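Local coordinates for protein D-threo-3-hydroxyaspartate dehydratase (Delftia, PDB 3WQC) that catalyses the pyridoxal-phosphate-dependent deamination of D-threo-3-hydroxyaspartate to oxaloacetate and ammonia, and also dehydrates L-threo- and L-erythro-3-hydroxyaspartate and D-serine, at residues Ala62-Ala67 and Val247-Asp252; Thr168-Gly173 and Gly217-Val222; Arg201-Cys206 and Ala234-Gly239; Pro320-Thr325 and Thr347-Gly352. All coordinates share one frame; numbering follows the deposited sequence. Where two conformers were deposited one is given.

Interaction 1 (Ala62-Ala67 and Val247-Asp252). With PLP (pyridoxal-5'-phosphate), chain J.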
loop_
_atom_site.group_PDB
_atom_site.type_symbol
_atom_site.label_atom_id
_atom_site.label_comp_id
_atom_site.label_asym_id
_atom_site.label_seq_id
_atom_site.Cartn_x
_atom_site.Cartn_y
_atom_site.Cartn_z
ATOM N N ALA B 62 -16.463 13.292 -10.159
ATOM C CA ALA B 62 -17.564 14.215 -10.474
ATOM C C ALA B 62 -17.026 15.605 -10.722
ATOM O O ALA B 62 -17.491 16.343 -11.585
ATOM C CB ALA B 62 -18.623 14.260 -9.343
ATOM N N ALA B 63 -16.049 16.047 -9.946
ATOM C CA ALA B 63 -15.422 17.355 -10.147
ATOM C C ALA B 63 -14.713 17.415 -11.484
ATOM O O ALA B 63 -14.736 18.437 -12.195
ATOM C CB ALA B 63 -14.446 17.717 -9.016
ATOM N N GLN B 64 -14.004 16.364 -11.838
ATOM C CA GLN B 64 -13.356 16.286 -13.189
ATOM C C GLN B 64 -14.418 16.368 -14.307
ATOM O O GLN B 64 -14.204 17.124 -15.283
ATOM C CB GLN B 64 -12.555 14.993 -13.295
ATOM C CG GLN B 64 -11.300 15.076 -12.332
ATOM C CD GLN B 64 -10.564 13.766 -12.182
ATOM O OE1 GLN B 64 -9.334 13.677 -12.573
ATOM N NE2 GLN B 64 -11.214 12.789 -11.602
ATOM N N ARG B 65 -15.553 15.668 -14.151
ATOM C CA ARG B 65 -16.624 15.668 -15.188
ATOM C C ARG B 65 -17.237 17.080 -15.253
ATOM O O ARG B 65 -17.392 17.651 -16.375
ATOM C CB ARG B 65 -17.702 14.653 -14.871
ATOM C CG ARG B 65 -18.891 14.663 -15.861
ATOM C CD ARG B 65 -19.816 13.487 -15.509
ATOM N NE ARG B 65 -20.489 13.652 -14.187
ATOM C CZ ARG B 65 -20.200 12.997 -13.015
ATOM N NH1 ARG B 65 -20.923 13.263 -11.905
ATOM N NH2 ARG B 65 -19.214 12.071 -12.959
ATOM N N ALA B 66 -17.521 17.699 -14.100
ATOM C CA ALA B 66 -18.094 19.042 -14.073
ATOM C C ALA B 66 -17.225 20.094 -14.810
ATOM O O ALA B 66 -17.764 21.056 -15.432
ATOM C CB ALA B 66 -18.389 19.502 -12.651
ATOM N N ALA B 67 -15.915 19.905 -14.768
ATOM C CA ALA B 67 -14.957 20.820 -15.377
ATOM C C ALA B 67 -14.840 20.670 -16.891
ATOM O O ALA B 67 -14.258 21.534 -17.535
ATOM C CB ALA B 67 -13.592 20.797 -14.708
ATOM N N VAL B 247 -2.813 11.396 -12.318
ATOM C CA VAL B 247 -2.204 11.804 -11.019
ATOM C C VAL B 247 -2.313 13.311 -10.888
ATOM O O VAL B 247 -2.292 13.804 -9.745
ATOM C CB VAL B 247 -0.754 11.322 -10.861
ATOM C CG1 VAL B 247 0.230 12.041 -11.833
ATOM C CG2 VAL B 247 -0.338 11.409 -9.389
ATOM N N TYR B 248 -2.408 14.053 -11.990
ATOM C CA TYR B 248 -2.496 15.530 -11.931
ATOM C C TYR B 248 -3.590 16.021 -10.985
ATOM O O TYR B 248 -3.524 17.184 -10.546
ATOM C CB TYR B 248 -2.749 16.095 -13.367
ATOM C CG TYR B 248 -4.221 15.982 -13.717
ATOM C CD1 TYR B 248 -4.789 14.797 -14.228
ATOM C CD2 TYR B 248 -5.110 17.084 -13.522
ATOM C CE1 TYR B 248 -6.145 14.676 -14.481
ATOM C CE2 TYR B 248 -6.454 16.949 -13.734
ATOM C CZ TYR B 248 -6.985 15.803 -14.273
ATOM O OH TYR B 248 -8.327 15.686 -14.531
ATOM N N VAL B 249 -4.654 15.277 -10.761
ATOM C CA VAL B 249 -5.749 15.760 -9.964
ATOM C C VAL B 249 -5.233 16.189 -8.585
ATOM O O VAL B 249 -5.728 17.233 -8.015
ATOM C CB VAL B 249 -6.945 14.740 -9.918
ATOM C CG1 VAL B 249 -6.607 13.443 -9.128
ATOM C CG2 VAL B 249 -8.224 15.375 -9.331
ATOM N N PHE B 250 -4.262 15.417 -8.062
ATOM C CA PHE B 250 -3.623 15.790 -6.790
ATOM C C PHE B 250 -2.204 16.264 -6.897
ATOM O O PHE B 250 -1.724 17.036 -6.026
ATOM C CB PHE B 250 -3.650 14.585 -5.784
ATOM C CG PHE B 250 -5.054 14.053 -5.524
ATOM C CD1 PHE B 250 -6.202 14.920 -5.419
ATOM C CD2 PHE B 250 -5.224 12.684 -5.301
ATOM C CE1 PHE B 250 -7.488 14.395 -5.126
ATOM C CE2 PHE B 250 -6.496 12.179 -4.978
ATOM C CZ PHE B 250 -7.620 13.012 -4.924
ATOM N N PHE B 251 -1.438 15.757 -7.876
ATOM C CA PHE B 251 -0.004 15.848 -7.913
ATOM C C PHE B 251 0.664 15.193 -6.687
ATOM O O PHE B 251 -0.053 14.659 -5.813
ATOM C CB PHE B 251 0.540 17.317 -8.151
ATOM C CG PHE B 251 0.230 17.833 -9.536
ATOM C CD1 PHE B 251 0.813 17.196 -10.653
ATOM C CD2 PHE B 251 -0.572 18.961 -9.719
ATOM C CE1 PHE B 251 0.640 17.733 -11.952
ATOM C CE2 PHE B 251 -0.780 19.482 -11.028
ATOM C CZ PHE B 251 -0.152 18.860 -12.116
ATOM N N ASP B 252 1.988 15.197 -6.676
ATOM C CA ASP B 252 2.782 14.555 -5.649
ATOM C C ASP B 252 4.211 14.947 -5.807
ATOM O O ASP B 252 4.535 15.800 -6.697
ATOM C CB ASP B 252 2.544 13.021 -5.625
ATOM C CG ASP B 252 2.940 12.345 -6.948
ATOM O OD1 ASP B 252 3.862 12.899 -7.618
ATOM O OD2 ASP B 252 2.355 11.299 -7.312
HETATM N N1 PLP J . -3.030 5.790 -19.185
HETATM C C2 PLP J . -2.753 4.572 -18.676
HETATM C C2A PLP J . -2.881 3.332 -19.531
HETATM C C3 PLP J . -2.348 4.472 -17.295
HETATM O O3 PLP J . -2.102 3.272 -16.791
HETATM C C4 PLP J . -2.234 5.689 -16.534
HETATM C C4A PLP J . -1.873 5.596 -15.158
HETATM C C5 PLP J . -2.549 6.933 -17.159
HETATM C C6 PLP J . -2.876 6.940 -18.522
HETATM C C5A PLP J . -2.439 8.235 -16.406
HETATM O O4P PLP J . -0.991 8.504 -16.113
HETATM P P PLP J . -0.671 9.603 -14.993
HETATM O O1P PLP J . -1.533 10.749 -15.371
HETATM O O2P PLP J . 0.777 9.878 -15.200
HETATM O O3P PLP J . -1.051 9.082 -13.667
#
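Gln-64 places CG anti to its own carbonyl carbon (chi1 -69°) and continues extended, and Tyr-248 has CG between its backbone N and carbonyl carbon (chi1 81°), which brings the two side chains together from opposite directions. The amide and the phenol ring are inclined at 46°. Gln-64 OE1 lies 3.0 Å from Tyr-248 OH. The same oxygen sits obliquely to the ring and is 3.6 Å from Tyr-248 CZ. Gln-64 CG also approaches Tyr-248 OH, at 3.7 Å. Val-249 fills the other part of the contact. Its side chain crosses that of Gln-64 at about a right angle. Val-249 CB is 3.7 Å from Gln-64 OE1, and the CG2 branch of Val-249 is 4.0 Å from Gln-64 CD. Gln-64, Tyr-248 and Val-249 are all buried. The other end of the amide is held within its own helix, where Gln-64 NE2 makes a weak hydrogen bond to Val-60 O. Tyr-248 N is hydrogen-bonded to Thr-228 OG1, and the Tyr-248 side chain rests on Met-37 of helix 27-44. The 3-10 turn at 247-249 also reaches the cofactor. Val-247 N donates to PLP O3P over 3.2 Å and makes a weaker bond to PLP O1P at 3.4 Å. Val-247 O accepts from both Phe-250 N and Phe-251 N, which closes the turn. Gly-246 N, Thr-228 and Tyr-187 hydrogen-bond the cofactor as well. Helix 58-66 thus packs against the phosphate-binding loop that follows strand 242-243 in the TIM-barrel-like, alanine-racemase-type PLP domain.

Interaction 2 (Thr168-Gly173 and Gly217-Val222)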
loop_
_atom_site.group_PDB
_atom_site.type_symbol
_atom_site.label_atom_id
_atom_site.label_comp_id
_atom_site.label_asym_id
_atom_site.label_seq_id
_atom_site.Cartn_x
_atom_site.Cartn_y
_atom_site.Cartn_z
ATOM N N THR B 168 -8.307 -9.314 -37.006
ATOM C CA THR B 168 -8.929 -10.351 -36.173
ATOM C C THR B 168 -10.189 -9.739 -35.511
ATOM O O THR B 168 -11.270 -10.356 -35.447
ATOM C CB THR B 168 -7.954 -10.826 -35.091
ATOM O OG1 THR B 168 -6.848 -11.464 -35.722
ATOM C CG2 THR B 168 -8.631 -11.795 -34.102
ATOM N N LEU B 169 -10.021 -8.491 -34.985
ATOM C CA LEU B 169 -11.180 -7.832 -34.364
ATOM C C LEU B 169 -12.276 -7.492 -35.369
ATOM O O LEU B 169 -13.468 -7.817 -35.181
ATOM C CB LEU B 169 -10.696 -6.528 -33.649
ATOM C CG LEU B 169 -9.801 -6.811 -32.429
ATOM C CD1 LEU B 169 -9.132 -5.458 -32.006
ATOM C CD2 LEU B 169 -10.554 -7.464 -31.262
ATOM N N HIS B 170 -11.864 -6.842 -36.480
ATOM C CA HIS B 170 -12.876 -6.323 -37.433
ATOM C C HIS B 170 -13.602 -7.433 -38.208
ATOM O O HIS B 170 -14.833 -7.471 -38.315
ATOM C CB HIS B 170 -12.167 -5.375 -38.373
ATOM C CG HIS B 170 -13.083 -4.711 -39.339
ATOM N ND1 HIS B 170 -13.960 -3.746 -38.954
ATOM C CD2 HIS B 170 -13.230 -4.841 -40.685
ATOM C CE1 HIS B 170 -14.680 -3.321 -40.029
ATOM N NE2 HIS B 170 -14.213 -3.952 -41.077
ATOM N N ASP B 171 -12.807 -8.447 -38.677
ATOM C CA ASP B 171 -13.371 -9.560 -39.435
ATOM C C ASP B 171 -14.205 -10.403 -38.467
ATOM O O ASP B 171 -15.160 -11.084 -38.896
ATOM C CB ASP B 171 -12.293 -10.478 -39.965
ATOM C CG ASP B 171 -11.439 -9.839 -41.012
ATOM O OD1 ASP B 171 -11.803 -8.828 -41.634
ATOM O OD2 ASP B 171 -10.299 -10.416 -41.250
ATOM N N GLY B 172 -13.837 -10.372 -37.159
ATOM C CA GLY B 172 -14.500 -11.147 -36.139
ATOM C C GLY B 172 -15.797 -10.526 -35.683
ATOM O O GLY B 172 -16.444 -11.120 -34.794
ATOM N N GLY B 173 -16.170 -9.352 -36.191
ATOM C CA GLY B 173 -17.423 -8.683 -35.834
ATOM C C GLY B 173 -17.391 -7.817 -34.614
ATOM O O GLY B 173 -18.424 -7.300 -34.147
ATOM N N GLY B 217 -7.517 -0.077 -44.562
ATOM C CA GLY B 217 -9.003 -0.135 -44.666
ATOM C C GLY B 217 -9.714 -0.417 -43.378
ATOM O O GLY B 217 -10.912 -0.666 -43.409
ATOM N N LEU B 218 -8.965 -0.365 -42.251
ATOM C CA LEU B 218 -9.591 -0.721 -40.942
ATOM C C LEU B 218 -10.000 0.569 -40.234
ATOM O O LEU B 218 -9.295 1.583 -40.380
ATOM C CB LEU B 218 -8.551 -1.465 -40.045
ATOM C CG LEU B 218 -8.192 -2.855 -40.614
ATOM C CD1 LEU B 218 -6.934 -3.305 -39.939
ATOM C CD2 LEU B 218 -9.370 -3.803 -40.326
ATOM N N PRO B 219 -11.140 0.554 -39.514
ATOM C CA PRO B 219 -11.500 1.782 -38.784
ATOM C C PRO B 219 -10.550 2.016 -37.633
ATOM O O PRO B 219 -10.057 1.040 -36.973
ATOM C CB PRO B 219 -12.888 1.450 -38.222
ATOM C CG PRO B 219 -12.918 -0.082 -38.102
ATOM C CD PRO B 219 -11.981 -0.633 -39.204
ATOM N N CYS B 220 -10.314 3.263 -37.318
ATOM C CA CYS B 220 -9.507 3.615 -36.111
ATOM C C CYS B 220 -9.898 5.024 -35.702
ATOM O O CYS B 220 -9.067 5.911 -35.797
ATOM C CB CYS B 220 -7.997 3.432 -36.372
ATOM S SG CYS B 220 -7.088 3.556 -34.794
ATOM N N PRO B 221 -11.165 5.210 -35.182
ATOM C CA PRO B 221 -11.577 6.629 -35.039
ATOM C C PRO B 221 -10.916 7.341 -33.846
ATOM O O PRO B 221 -10.865 8.582 -33.847
ATOM C CB PRO B 221 -13.084 6.527 -34.927
ATOM C CG PRO B 221 -13.347 5.108 -34.513
ATOM C CD PRO B 221 -12.290 4.250 -35.125
ATOM N N VAL B 222 -10.566 6.613 -32.785
ATOM C CA VAL B 222 -9.988 7.277 -31.616
ATOM C C VAL B 222 -8.481 7.066 -31.596
ATOM O O VAL B 222 -7.940 5.965 -31.866
ATOM C CB VAL B 222 -10.571 6.692 -30.291
ATOM C CG1 VAL B 222 -9.717 7.149 -29.065
ATOM C CG2 VAL B 222 -12.046 7.043 -30.206
#
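The backbones of 168-173 and 217-222 come closest at His-170 and Leu-218, with CA atoms 7.4 Å apart, where the last turn of helix 159-171 faces an irregular connection. His-170 carries the contact from the helix side. Its CG is anti to the backbone N (chi1 -176°), which holds the imidazole beside the connection with Leu-218 and Pro-219 against it. Pro-219 CD lies over one face of the imidazole, displaced toward the rim. Pro-219 CD is 4.0 Å from the centroid of the His-170 ring and 26° off the ring normal, a CH-pi contact. The nearest ring atom is His-170 ND1, 3.7 Å from Pro-219 CD. Pro-219 CG is 3.9 Å from the same His-170 ND1. Leu-218 meets the root of the histidine with one methyl. Leu-218 CD2 is 3.8 Å from His-170 CB and 3.9 Å from His-170 CG. The two side chains run antiparallel alongside each other. The contact is thus apolar on the Leu-218 side and CH-pi on the proline side. His-170 is exposed, whereas Leu-218 is buried and also packs on Leu-176 of strand 175-180 and Leu-213 of helix 192-215. Both helix ends are closed in the same way. Gly-173 has positive phi and ends helix 159-171 in a Schellman motif. Gly-217, also with positive phi, is the C' residue of the Schellman motif that ends helix 192-215. The contact therefore joins the last turn of helix 159-171 to the connection that leaves helix 192-215 and leads to strand 222-225 in the beta/alpha architecture of the TIM-barrel-like domain.

Interaction 3 (Arg201-Cys206 and Ala234-Gly239)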
loop_
_atom_site.group_PDB
_atom_site.type_symbol
_atom_site.label_atom_id
_atom_site.label_comp_id
_atom_site.label_asym_id
_atom_site.label_seq_id
_atom_site.Cartn_x
_atom_site.Cartn_y
_atom_site.Cartn_z
ATOM N N ARG B 201 7.098 12.097 -29.385
ATOM C CA ARG B 201 7.304 10.667 -29.772
ATOM C C ARG B 201 6.012 9.882 -29.471
ATOM O O ARG B 201 5.591 9.005 -30.268
ATOM C CB ARG B 201 8.463 10.053 -28.978
ATOM C CG ARG B 201 8.834 8.616 -29.144
ATOM C CD ARG B 201 10.176 8.297 -28.362
ATOM N NE ARG B 201 10.291 6.880 -28.240
ATOM C CZ ARG B 201 10.897 6.123 -29.136
ATOM N NH1 ARG B 201 11.514 6.689 -30.185
ATOM N NH2 ARG B 201 10.958 4.820 -28.949
ATOM N N GLU B 202 5.375 10.142 -28.319
ATOM C CA GLU B 202 4.133 9.414 -27.935
ATOM C C GLU B 202 3.004 9.746 -28.955
ATOM O O GLU B 202 2.318 8.855 -29.477
ATOM C CB GLU B 202 3.752 9.904 -26.513
ATOM C CG GLU B 202 2.523 9.179 -25.975
ATOM C CD GLU B 202 2.010 9.698 -24.616
ATOM O OE1 GLU B 202 2.116 10.927 -24.316
ATOM O OE2 GLU B 202 1.402 8.871 -23.857
ATOM N N ARG B 203 2.840 11.063 -29.284
ATOM C CA ARG B 203 1.816 11.486 -30.246
ATOM C C ARG B 203 2.130 10.839 -31.574
ATOM O O ARG B 203 1.240 10.258 -32.230
ATOM C CB ARG B 203 1.815 13.050 -30.422
ATOM C CG ARG B 203 0.728 13.585 -31.322
ATOM C CD ARG B 203 1.143 14.924 -31.939
ATOM N NE ARG B 203 2.310 14.767 -32.884
ATOM C CZ ARG B 203 2.226 14.203 -34.118
ATOM N NH1 ARG B 203 1.051 13.896 -34.690
ATOM N NH2 ARG B 203 3.375 14.085 -34.814
ATOM N N ALA B 204 3.365 11.025 -32.042
ATOM C CA ALA B 204 3.745 10.548 -33.422
ATOM C C ALA B 204 3.577 9.046 -33.552
ATOM O O ALA B 204 3.048 8.550 -34.568
ATOM C CB ALA B 204 5.198 10.943 -33.748
ATOM N N GLY B 205 3.943 8.289 -32.511
ATOM C CA GLY B 205 3.855 6.833 -32.600
ATOM C C GLY B 205 2.391 6.377 -32.554
ATOM O O GLY B 205 2.031 5.453 -33.306
ATOM N N CYS B 206 1.531 6.992 -31.715
ATOM C CA CYS B 206 0.136 6.524 -31.678
ATOM C C CYS B 206 -0.535 6.845 -33.013
ATOM O O CYS B 206 -1.323 6.066 -33.522
ATOM C CB CYS B 206 -0.538 7.167 -30.463
ATOM S SG CYS B 206 -1.908 6.126 -29.930
ATOM N N ALA B 234 3.058 18.467 -23.989
ATOM C CA ALA B 234 2.949 18.298 -25.446
ATOM C C ALA B 234 2.841 19.692 -26.082
ATOM O O ALA B 234 2.022 20.474 -25.658
ATOM C CB ALA B 234 1.766 17.396 -25.762
ATOM N N SER B 235 3.644 20.000 -27.092
ATOM C CA SER B 235 3.401 21.276 -27.838
ATOM C C SER B 235 2.244 21.228 -28.750
ATOM O O SER B 235 1.550 22.244 -28.903
ATOM C CB SER B 235 4.607 21.862 -28.585
ATOM O OG SER B 235 5.417 20.888 -29.056
ATOM N N ARG B 236 2.095 20.094 -29.432
ATOM C CA ARG B 236 0.998 19.921 -30.405
ATOM C C ARG B 236 0.411 18.524 -30.234
ATOM O O ARG B 236 1.117 17.607 -29.774
ATOM C CB ARG B 236 1.505 20.077 -31.862
ATOM C CG ARG B 236 2.507 18.971 -32.225
ATOM C CD ARG B 236 2.909 18.983 -33.686
ATOM N NE ARG B 236 3.995 18.076 -34.004
ATOM C CZ ARG B 236 4.231 17.704 -35.260
ATOM N NH1 ARG B 236 3.436 18.164 -36.192
ATOM N NH2 ARG B 236 5.262 16.963 -35.609
ATOM N N LEU B 237 -0.855 18.368 -30.576
ATOM C CA LEU B 237 -1.509 17.071 -30.485
ATOM C C LEU B 237 -2.235 16.682 -31.758
ATOM O O LEU B 237 -3.313 16.067 -31.703
ATOM C CB LEU B 237 -2.444 16.932 -29.236
ATOM C CG LEU B 237 -1.664 16.902 -27.904
ATOM C CD1 LEU B 237 -2.591 17.062 -26.651
ATOM C CD2 LEU B 237 -0.768 15.644 -27.747
ATOM N N ASP B 238 -1.685 17.133 -32.906
ATOM C CA ASP B 238 -2.343 16.834 -34.181
ATOM C C ASP B 238 -2.611 15.304 -34.313
ATOM O O ASP B 238 -1.684 14.487 -34.007
ATOM C CB ASP B 238 -1.486 17.308 -35.325
ATOM C CG ASP B 238 -1.218 18.739 -35.229
ATOM O OD1 ASP B 238 -0.314 19.140 -34.488
ATOM O OD2 ASP B 238 -1.895 19.486 -35.988
ATOM N N GLY B 239 -3.826 14.907 -34.721
ATOM C CA GLY B 239 -4.082 13.508 -34.916
ATOM C C GLY B 239 -4.590 12.800 -33.688
ATOM O O GLY B 239 -5.130 11.679 -33.782
#
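Helix 192-215 of the TIM-barrel-like domain is joined here to the loop between helix 228-233 and strand 242-243, chiefly through Arg-203. This side chain leaves the helix with CG anti to the backbone N and bends at chi3. Arg-203 CD lies against the loop backbone, 3.4 Å from Arg-236 O and 3.7 Å from Leu-237 CA. Leu-237 CD2 adds an apolar touch on Arg-203 CG at 4.4 Å. The side chain of Arg-236, modelled in two conformers, crosses that of Arg-203 at a slant. In the conformer described, the two guanidinium planes are 43° apart, and Arg-203 NH2 sits over one face of the Arg-236 guanidinium, toward its rim. There Arg-203 NH2 and Arg-236 NH2 are 3.5 Å apart. Glu-200 OE1 forms salt bridges with both NH2 groups and probably offsets their like charges. The preceding residue, Glu-202, is hydrogen-bonded to Ala-183 N and Thr-230 OG1, which ties the same helix to a neighbouring loop and to helix 228-233. The direct polar link across the contact is made at the guanidinium edge: Arg-203 NH1 donates to Asp-238 O over 2.9 Å, with an N-H...O angle of 157° and the oxygen 11° out of the guanidinium plane.

Interaction 4 (Pro320-Thr325 and Thr347-Gly352)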
loop_
_atom_site.group_PDB
_atom_site.type_symbol
_atom_site.label_atom_id
_atom_site.label_comp_id
_atom_site.label_asym_id
_atom_site.label_seq_id
_atom_site.Cartn_x
_atom_site.Cartn_y
_atom_site.Cartn_z
ATOM N N PRO B 320 10.795 23.305 5.357
ATOM C CA PRO B 320 11.936 22.817 4.562
ATOM C C PRO B 320 13.007 22.063 5.363
ATOM O O PRO B 320 13.309 22.414 6.540
ATOM C CB PRO B 320 12.561 24.104 3.988
ATOM C CG PRO B 320 11.741 25.217 4.524
ATOM C CD PRO B 320 10.505 24.744 5.144
ATOM N N GLY B 321 13.565 21.027 4.750
ATOM C CA GLY B 321 14.575 20.219 5.439
ATOM C C GLY B 321 14.126 19.135 6.385
ATOM O O GLY B 321 14.985 18.350 6.816
ATOM N N PHE B 322 12.805 19.044 6.683
ATOM C CA PHE B 322 12.289 17.890 7.459
ATOM C C PHE B 322 11.510 16.971 6.573
ATOM O O PHE B 322 10.614 17.443 5.825
ATOM C CB PHE B 322 11.399 18.385 8.603
ATOM C CG PHE B 322 12.205 19.135 9.685
ATOM C CD1 PHE B 322 13.078 18.450 10.543
ATOM C CD2 PHE B 322 12.165 20.496 9.714
ATOM C CE1 PHE B 322 13.800 19.124 11.536
ATOM C CE2 PHE B 322 12.881 21.221 10.674
ATOM C CZ PHE B 322 13.723 20.535 11.563
ATOM N N VAL B 323 11.881 15.691 6.625
ATOM C CA VAL B 323 11.112 14.705 5.856
ATOM C C VAL B 323 10.913 13.474 6.722
ATOM O O VAL B 323 11.507 13.393 7.808
ATOM C CB VAL B 323 11.905 14.270 4.553
ATOM C CG1 VAL B 323 12.143 15.467 3.617
ATOM C CG2 VAL B 323 13.242 13.548 4.904
ATOM N N LEU B 324 10.114 12.488 6.301
ATOM C CA LEU B 324 10.101 11.214 7.017
ATOM C C LEU B 324 11.302 10.433 6.453
ATOM O O LEU B 324 11.302 9.933 5.296
ATOM C CB LEU B 324 8.790 10.493 6.722
ATOM C CG LEU B 324 7.529 11.199 7.233
ATOM C CD1 LEU B 324 6.295 10.210 7.097
ATOM C CD2 LEU B 324 7.738 11.608 8.722
ATOM N N THR B 325 12.347 10.290 7.258
ATOM C CA THR B 325 13.546 9.651 6.779
ATOM C C THR B 325 13.418 8.102 6.838
ATOM O O THR B 325 14.220 7.391 6.211
ATOM C CB THR B 325 14.790 10.111 7.576
ATOM O OG1 THR B 325 14.522 9.847 8.965
ATOM C CG2 THR B 325 15.090 11.599 7.352
ATOM N N THR B 347 11.122 20.250 21.213
ATOM C CA THR B 347 10.583 21.641 21.231
ATOM C C THR B 347 10.107 21.980 19.807
ATOM O O THR B 347 9.070 22.626 19.615
ATOM C CB THR B 347 11.551 22.725 21.989
ATOM O OG1 THR B 347 12.579 23.118 21.103
ATOM C CG2 THR B 347 12.155 22.121 23.233
ATOM N N ARG B 348 10.832 21.509 18.788
ATOM C CA ARG B 348 10.378 21.795 17.433
ATOM C C ARG B 348 9.046 21.083 17.074
ATOM O O ARG B 348 8.190 21.613 16.356
ATOM C CB ARG B 348 11.434 21.421 16.422
ATOM C CG ARG B 348 11.016 21.924 15.068
ATOM C CD ARG B 348 10.937 23.426 15.066
ATOM N NE ARG B 348 12.212 23.758 14.481
ATOM C CZ ARG B 348 12.399 23.995 13.194
ATOM N NH1 ARG B 348 11.357 24.055 12.367
ATOM N NH2 ARG B 348 13.627 24.266 12.776
ATOM N N PHE B 349 8.942 19.860 17.532
ATOM C CA PHE B 349 7.798 18.983 17.259
ATOM C C PHE B 349 7.237 18.378 18.559
ATOM O O PHE B 349 7.433 17.193 18.820
ATOM C CB PHE B 349 8.189 17.888 16.242
ATOM C CG PHE B 349 8.576 18.428 14.906
ATOM C CD1 PHE B 349 7.568 18.853 13.974
ATOM C CD2 PHE B 349 9.928 18.527 14.522
ATOM C CE1 PHE B 349 7.968 19.360 12.695
ATOM C CE2 PHE B 349 10.291 19.053 13.281
ATOM C CZ PHE B 349 9.330 19.474 12.375
ATOM N N PRO B 350 6.440 19.144 19.333
ATOM C CA PRO B 350 6.032 18.560 20.664
ATOM C C PRO B 350 5.055 17.356 20.541
ATOM O O PRO B 350 4.299 17.247 19.513
ATOM C CB PRO B 350 5.319 19.752 21.360
ATOM C CG PRO B 350 5.856 20.931 20.638
ATOM C CD PRO B 350 6.120 20.577 19.226
ATOM N N LEU B 351 5.070 16.436 21.511
ATOM C CA LEU B 351 4.119 15.362 21.541
ATOM C C LEU B 351 2.720 15.896 21.293
ATOM O O LEU B 351 2.354 16.975 21.834
ATOM C CB LEU B 351 4.184 14.633 22.923
ATOM C CG LEU B 351 3.169 13.484 23.253
ATOM C CD1 LEU B 351 3.464 12.233 22.439
ATOM C CD2 LEU B 351 3.040 13.084 24.754
ATOM N N GLY B 352 1.973 15.211 20.405
ATOM C CA GLY B 352 0.619 15.625 20.055
ATOM C C GLY B 352 0.482 16.665 18.965
ATOM O O GLY B 352 -0.620 16.853 18.489
#
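Phe-322 and Phe-349 form a T-shaped pair. The edge of Phe-349 points at the face of Phe-322, with centroids 5.1 Å apart and planes at 81°. Phe-349 CE2 stands over the centre of the Phe-322 ring and is 3.9 Å from Phe-322 CE1. Phe-349 CZ is 4.0 Å from Phe-322 CG. Arg-348 reaches the far end of the Phe-322 ring. Arg-348 NH1 is 3.6 Å from Phe-322 CE2, and Arg-348 NH2 lies at the ring edge, near its plane. The guanidinium is almost perpendicular to the ring, at 82°, and offers one face to Phe-322 CZ. Arg-348 gets there through bends at chi2 and chi3, which fold its chain back toward the phenylalanine. Further out, Arg-348 NH2 has a long, weak ion pair with Glu-342. Phe-349 also packs on Leu-334 and Met-319, and its backbone O accepts from His-277 NE2. Phe-322 rests on Val-311 and Arg-336, and its strand pairs with strand 332-336. Leu-351 touches Ala-123 of the second subunit. The aromatic pair joins strand 322-327 to the exit of helix 345-348 in the beta-rich, serine-dehydratase-type domain.

From the N terminus, interaction 1 opens on helix 58-66 and closes at 247-252, beyond strand 242-243, so it spans most of the PLP-binding barrel domain. Interactions 2 and 3 both fall within that span. They cross: 168-173, 201-206, 217-222 and 234-239 alternate. Interaction 2 ties helix 159-171 to the connection before strand 222-225. Interaction 3 ties helix 192-215 to the loop before strand 242-243. Helix 192-215 carries one side of interaction 3 and leads into interaction 2; their nearest atoms are about 6 Å apart. Interaction 4 comes later, as a short loop in the beta-rich domain. Its centre is about 58 Å from that of interaction 2, across the chain's centre.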